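Local coordinates for protein peptide ABC transporter permease (Staphylococcus hominis, PDB 6EXS) that probably carries peptides, including thioalcohol-conjugated dipeptide precursors of body malodour, across the bacterial membrane as a POT-family member of the major facilitator superfamily, at residues Y66-I70 with S117-I122; P15-L21 with I135-Y140. All blocks are in the same frame, centred on the assembly; numbering follows the deposited sequence.

Contact 1 of 2, residues Y66-I70 with S117-I122; sequences YGALI and SMFFII. With OLC ((2R)-2,3-dihydroxypropyl (9Z)-octadec-9-enoate), chain E.
Tyr66 reaches from helix segment 66-70 across to 117-122, two helical pieces that run in nearly the same direction: their axes make an angle of 28° and come within 9.9 Å of each other. The backbones close in toward the later end, where the CA atoms of Ile70 and Ile122 are 4.8 Å apart. Tyr66 acts as a knob in a hole formed by Ser117, Met118, Ile121 and Ile122, and a long, flat side chain suits the more widely spaced end. Its CG lies opposite the backbone N (chi1 -172°), which sends the ring out to the other helix. Met118 lies over one face, with CG 3.5 Å from the Tyr66 ring centroid and almost on the ring normal, a CH-pi contact. SD stays above the same ring, 4.5 Å from the Tyr66 ring centroid, as a Met-aromatic contact, and the flexible thioether bends only beyond it (chi3 55°). Ile122 CG1 meets the ring at its edge, 3.8 Å from Tyr66 CD1. Ile122 CD1 continues to Leu69, 3.8 Å from its CB, so one branched side chain packs against both Tyr66 and Leu69. The phenol oxygen lies against Ile121, yet its polarity is met by a water, 2.8 Å from Tyr66 OH. This water also donates to Ser117 OG, itself hydrogen-bonded to Gly101 O, so the buried serine hydroxyl has a backbone acceptor as well as the water. On the far side of helix 110-137, Phe119 and Phe120 turn to the acyl chain of a monoolein, as suits large apolar rings at a lipid-facing surface. Helix 16-44 packs on Tyr66 through Met35 and Leu39, and helix 74-106 touches Ser117 and Phe120; Val256 of helix 249-273 meets Leu69.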
loop_
_atom_site.group_PDB
_atom_site.type_symbol
_atom_site.label_atom_id
_atom_site.label_comp_id
_atom_site.label_asym_id
_atom_site.label_seq_id
_atom_site.Cartn_x
_atom_site.Cartn_y
_atom_site.Cartn_z
ATOM N N TYR A 66 8.369 -3.721 5.248
ATOM C CA TYR A 66 8.698 -2.922 4.071
ATOM C C TYR A 66 7.438 -2.157 3.595
ATOM O O TYR A 66 7.508 -0.943 3.408
ATOM C CB TYR A 66 9.252 -3.861 2.984
ATOM C CG TYR A 66 9.840 -3.234 1.738
ATOM C CD1 TYR A 66 10.123 -1.868 1.679
ATOM C CD2 TYR A 66 10.119 -4.005 0.617
ATOM C CE1 TYR A 66 10.655 -1.290 0.527
ATOM C CE2 TYR A 66 10.662 -3.439 -0.534
ATOM C CZ TYR A 66 10.932 -2.085 -0.571
ATOM O OH TYR A 66 11.498 -1.558 -1.699
ATOM N N GLY A 67 6.311 -2.867 3.463
ATOM C CA GLY A 67 5.013 -2.321 3.069
ATOM C C GLY A 67 4.502 -1.290 4.059
ATOM O O GLY A 67 4.029 -0.230 3.652
ATOM N N ALA A 68 4.639 -1.577 5.379
ATOM C CA ALA A 68 4.258 -0.678 6.474
ATOM C C ALA A 68 5.087 0.609 6.429
ATOM O O ALA A 68 4.532 1.692 6.637
ATOM C CB ALA A 68 4.456 -1.373 7.817
ATOM N N LEU A 69 6.407 0.498 6.130
ATOM C CA LEU A 69 7.303 1.659 6.089
ATOM C C LEU A 69 7.040 2.567 4.913
ATOM O O LEU A 69 7.129 3.774 5.081
ATOM C CB LEU A 69 8.783 1.277 6.183
ATOM C CG LEU A 69 9.250 0.846 7.584
ATOM C CD1 LEU A 69 10.544 0.090 7.518
ATOM C CD2 LEU A 69 9.382 2.034 8.532
ATOM N N ILE A 70 6.658 2.008 3.749
ATOM C CA ILE A 70 6.310 2.795 2.560
ATOM C C ILE A 70 5.130 3.739 2.851
ATOM O O ILE A 70 5.211 4.922 2.527
ATOM C CB ILE A 70 6.084 1.887 1.313
ATOM C CG1 ILE A 70 7.436 1.482 0.708
ATOM C CG2 ILE A 70 5.177 2.573 0.257
ATOM C CD1 ILE A 70 7.426 0.249 0.015
ATOM N N SER A 117 18.315 -1.030 -1.102
ATOM C CA SER A 117 17.184 -0.890 -2.032
ATOM C C SER A 117 15.929 -0.482 -1.248
ATOM O O SER A 117 15.236 0.454 -1.644
ATOM C CB SER A 117 16.931 -2.213 -2.743
ATOM O OG SER A 117 15.728 -2.216 -3.489
ATOM N N MET A 118 15.646 -1.190 -0.134
ATOM C CA MET A 118 14.505 -0.930 0.744
ATOM C C MET A 118 14.549 0.491 1.273
ATOM O O MET A 118 13.550 1.184 1.181
ATOM C CB MET A 118 14.454 -1.948 1.884
ATOM C CG MET A 118 13.729 -3.228 1.504
ATOM S SD MET A 118 13.890 -4.581 2.694
ATOM C CE MET A 118 13.293 -3.765 4.267
ATOM N N PHE A 119 15.735 0.946 1.729
ATOM C CA PHE A 119 16.006 2.283 2.251
ATOM C C PHE A 119 15.636 3.388 1.232
ATOM O O PHE A 119 14.891 4.305 1.583
ATOM C CB PHE A 119 17.487 2.390 2.700
ATOM C CG PHE A 119 17.988 3.779 3.025
ATOM C CD1 PHE A 119 17.699 4.371 4.248
ATOM C CD2 PHE A 119 18.748 4.495 2.108
ATOM C CE1 PHE A 119 18.161 5.659 4.546
ATOM C CE2 PHE A 119 19.203 5.784 2.402
ATOM C CZ PHE A 119 18.904 6.358 3.617
ATOM N N PHE A 120 16.146 3.286 -0.016
ATOM C CA PHE A 120 15.889 4.261 -1.080
ATOM C C PHE A 120 14.429 4.244 -1.555
ATOM O O PHE A 120 13.864 5.308 -1.822
ATOM C CB PHE A 120 16.871 4.065 -2.252
ATOM C CG PHE A 120 18.281 4.554 -1.999
ATOM C CD1 PHE A 120 18.561 5.913 -1.918
ATOM C CD2 PHE A 120 19.334 3.658 -1.889
ATOM C CE1 PHE A 120 19.863 6.365 -1.690
ATOM C CE2 PHE A 120 20.636 4.109 -1.654
ATOM C CZ PHE A 120 20.892 5.460 -1.558
ATOM N N ILE A 121 13.804 3.045 -1.633
ATOM C CA ILE A 121 12.405 2.951 -2.053
ATOM C C ILE A 121 11.474 3.436 -0.922
ATOM O O ILE A 121 10.526 4.161 -1.233
ATOM C CB ILE A 121 12.021 1.574 -2.663
ATOM C CG1 ILE A 121 12.755 1.386 -4.027
ATOM C CG2 ILE A 121 10.483 1.424 -2.837
ATOM C CD1 ILE A 121 12.935 -0.080 -4.523
ATOM N N ILE A 122 11.771 3.134 0.371
ATOM C CA ILE A 122 10.965 3.640 1.501
ATOM C C ILE A 122 10.945 5.186 1.482
ATOM O O ILE A 122 9.867 5.776 1.513
ATOM C CB ILE A 122 11.378 3.063 2.891
ATOM C CG1 ILE A 122 10.952 1.591 3.025
ATOM C CG2 ILE A 122 10.773 3.903 4.053
ATOM C CD1 ILE A 122 11.813 0.779 3.959
HETATM C C10 OLC E . 23.084 3.723 1.543
HETATM C C9 OLC E . 22.278 3.522 2.575
HETATM C C11 OLC E . 23.395 2.756 0.434
HETATM C C8 OLC E . 21.492 2.280 2.878
HETATM C C24 OLC E . 25.385 -7.809 6.335
HETATM C C12 OLC E . 24.287 3.326 -0.666
HETATM C C7 OLC E . 21.778 1.689 4.255
HETATM C C13 OLC E . 24.446 2.396 -1.861
HETATM C C6 OLC E . 21.338 0.239 4.413
HETATM C C5 OLC E . 22.351 -0.793 3.923
HETATM C C4 OLC E . 23.389 -1.205 4.960
HETATM C C3 OLC E . 22.966 -2.355 5.865
HETATM C C2 OLC E . 23.339 -3.728 5.310
HETATM C C21 OLC E . 22.898 -7.296 6.213
HETATM C C1 OLC E . 22.880 -4.892 6.142
HETATM C C22 OLC E . 24.022 -7.964 6.982
HETATM O O19 OLC E . 22.169 -4.817 7.112
HETATM O O25 OLC E . 25.505 -8.600 5.157
HETATM O O23 OLC E . 24.046 -7.473 8.325
HETATM O O20 OLC E . 23.366 -6.042 5.654
HETATM O O HOH W 1 13.360 -3.389 -2.614
#

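Contact 2 of 2, residues P15-L21 with I135-Y140; sequences PRGLGVL and IVGRLY
Apolar packing of Pro15 and Leu18 against Leu139, Val136 and Tyr140 joins the start of helix 16-44 to the end of helix 110-137 and the turn that follows it. The middle is filled by Leu139, whose CD1 lies 3.6 Å from the backbone N of Leu18 and also touches Gly17 C. Gly17, with no side chain, lets Leu139 CD1 rest directly on its backbone. Pro15 CG lies over one face of the Tyr140 ring, off-centre toward the rim, and CD of this rigid residue comes 3.6 Å from Tyr140 CE2. The hydroxyl of that ring is hydrogen-bonded to His14 ND1, which ties the tyrosine to the residue just before the proline. Deeper in, Leu21 CD1 inserts between Ile135 CG2, at 3.5 Å, and Val136 CG2, at 3.9 Å. With its CG turned away from the backbone N (chi1 -178°), Leu18 instead extends to Val136 CG1 and alongside the tyrosine hydroxyl. Ile135 and Val136 give the last helical turn short, stiff methyl-bearing branches, and a type I beta turn from Gly137 to Tyr140 then carries Leu139 and Tyr140 to Pro15. This is helix-end packing between the first and fourth long helices of the major facilitator fold.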
loop_
_atom_site.group_PDB
_atom_site.type_symbol
_atom_site.label_atom_id
_atom_site.label_comp_id
_atom_site.label_asym_id
_atom_site.label_seq_id
_atom_site.Cartn_x
_atom_site.Cartn_y
_atom_site.Cartn_z
ATOM N N PRO A 15 -7.462 17.796 -17.566
ATOM C CA PRO A 15 -6.217 18.547 -17.856
ATOM C C PRO A 15 -5.099 17.661 -18.397
ATOM O O PRO A 15 -4.932 16.547 -17.894
ATOM C CB PRO A 15 -5.847 19.128 -16.489
ATOM C CG PRO A 15 -7.161 19.304 -15.794
ATOM C CD PRO A 15 -7.953 18.095 -16.201
ATOM N N ARG A 16 -4.354 18.127 -19.437
ATOM C CA ARG A 16 -3.276 17.352 -20.106
ATOM C C ARG A 16 -2.236 16.770 -19.144
ATOM O O ARG A 16 -1.658 15.711 -19.421
ATOM C CB ARG A 16 -2.593 18.160 -21.212
ATOM C CG ARG A 16 -2.191 17.303 -22.404
ATOM C CD ARG A 16 -1.498 18.085 -23.508
ATOM N NE ARG A 16 -2.322 19.195 -23.981
ATOM C CZ ARG A 16 -3.250 19.093 -24.925
ATOM N NH1 ARG A 16 -3.465 17.933 -25.533
ATOM N NH2 ARG A 16 -3.965 20.154 -25.276
ATOM N N GLY A 17 -2.051 17.457 -18.016
ATOM C CA GLY A 17 -1.174 17.056 -16.925
ATOM C C GLY A 17 -1.564 15.732 -16.291
ATOM O O GLY A 17 -0.700 15.058 -15.725
ATOM N N LEU A 18 -2.867 15.337 -16.377
ATOM C CA LEU A 18 -3.331 14.035 -15.874
ATOM C C LEU A 18 -2.701 12.923 -16.740
ATOM O O LEU A 18 -2.311 11.891 -16.200
ATOM C CB LEU A 18 -4.878 13.903 -15.837
ATOM C CG LEU A 18 -5.421 12.561 -15.277
ATOM C CD1 LEU A 18 -5.157 12.417 -13.780
ATOM C CD2 LEU A 18 -6.889 12.395 -15.545
ATOM N N GLY A 19 -2.568 13.177 -18.049
ATOM C CA GLY A 19 -1.944 12.264 -19.002
ATOM C C GLY A 19 -0.482 12.023 -18.701
ATOM O O GLY A 19 -0.028 10.875 -18.693
ATOM N N VAL A 20 0.247 13.112 -18.388
ATOM C CA VAL A 20 1.662 13.072 -18.027
ATOM C C VAL A 20 1.827 12.234 -16.763
ATOM O O VAL A 20 2.614 11.297 -16.779
ATOM C CB VAL A 20 2.280 14.497 -17.896
ATOM C CG1 VAL A 20 3.745 14.444 -17.458
ATOM C CG2 VAL A 20 2.155 15.263 -19.206
ATOM N N LEU A 21 1.016 12.508 -15.716
ATOM C CA LEU A 21 1.090 11.831 -14.413
ATOM C C LEU A 21 0.544 10.401 -14.418
ATOM O O LEU A 21 0.988 9.588 -13.589
ATOM C CB LEU A 21 0.470 12.670 -13.295
ATOM C CG LEU A 21 1.154 14.039 -13.102
ATOM C CD1 LEU A 21 0.494 14.831 -12.035
ATOM C CD2 LEU A 21 2.661 13.915 -12.847
ATOM N N ILE A 135 -0.711 16.835 -6.615
ATOM C CA ILE A 135 -0.557 17.538 -7.903
ATOM C C ILE A 135 -1.779 17.303 -8.794
ATOM O O ILE A 135 -2.337 18.269 -9.305
ATOM C CB ILE A 135 0.798 17.213 -8.609
ATOM C CG1 ILE A 135 1.990 17.777 -7.794
ATOM C CG2 ILE A 135 0.826 17.750 -10.050
ATOM C CD1 ILE A 135 3.353 17.092 -8.064
ATOM N N VAL A 136 -2.218 16.029 -8.912
ATOM C CA VAL A 136 -3.395 15.576 -9.679
ATOM C C VAL A 136 -4.653 16.396 -9.312
ATOM O O VAL A 136 -5.290 16.962 -10.201
ATOM C CB VAL A 136 -3.620 14.045 -9.530
ATOM C CG1 VAL A 136 -4.979 13.623 -10.072
ATOM C CG2 VAL A 136 -2.505 13.253 -10.204
ATOM N N GLY A 137 -4.962 16.483 -8.015
ATOM C CA GLY A 137 -6.103 17.250 -7.523
ATOM C C GLY A 137 -5.984 18.753 -7.705
ATOM O O GLY A 137 -6.998 19.430 -7.889
ATOM N N ARG A 138 -4.739 19.292 -7.683
ATOM C CA ARG A 138 -4.480 20.733 -7.832
ATOM C C ARG A 138 -4.465 21.206 -9.315
ATOM O O ARG A 138 -4.306 22.399 -9.592
ATOM C CB ARG A 138 -3.214 21.163 -7.058
ATOM C CG ARG A 138 -3.420 21.115 -5.540
ATOM C CD ARG A 138 -2.914 22.346 -4.808
ATOM N NE ARG A 138 -2.023 21.984 -3.700
ATOM C CZ ARG A 138 -2.416 21.767 -2.448
ATOM N NH1 ARG A 138 -3.700 21.875 -2.120
ATOM N NH2 ARG A 138 -1.531 21.437 -1.514
ATOM N N LEU A 139 -4.721 20.271 -10.245
ATOM C CA LEU A 139 -4.855 20.510 -11.685
ATOM C C LEU A 139 -6.272 20.997 -11.994
ATOM O O LEU A 139 -6.500 21.536 -13.078
ATOM C CB LEU A 139 -4.620 19.208 -12.490
ATOM C CG LEU A 139 -3.245 18.555 -12.518
ATOM C CD1 LEU A 139 -3.282 17.334 -13.398
ATOM C CD2 LEU A 139 -2.179 19.514 -13.020
ATOM N N TYR A 140 -7.229 20.757 -11.064
ATOM C CA TYR A 140 -8.644 21.125 -11.190
ATOM C C TYR A 140 -8.999 22.389 -10.395
ATOM O O TYR A 140 -8.725 22.436 -9.195
ATOM C CB TYR A 140 -9.561 19.970 -10.727
ATOM C CG TYR A 140 -9.387 18.691 -11.513
ATOM C CD1 TYR A 140 -8.426 17.748 -11.145
ATOM C CD2 TYR A 140 -10.172 18.426 -12.634
ATOM C CE1 TYR A 140 -8.225 16.593 -11.895
ATOM C CE2 TYR A 140 -10.000 17.258 -13.374
ATOM C CZ TYR A 140 -9.018 16.349 -13.004
ATOM O OH TYR A 140 -8.833 15.198 -13.716
#

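Helix 110-137 takes part in both contacts: contact 1 uses its earlier portion to hold helix 56-72, and contact 2 uses its final turn and the beta turn after it to meet the start of helix 16-44. Their centres lie 26 Å apart and their nearest atoms about 16 Å, so they are linked through the helices and do not touch. Along the chain, contact 1 is nested within the loop that contact 2 closes. Helix 16-44 also packs on contact 1, and carries Tyr33 of the ligand pocket. The centre of contact 1 is about 11 Å from the chain centre, that of contact 2 about 22 Å, and the side chain of Ile70 is about 10 Å from the bound conjugated peptide.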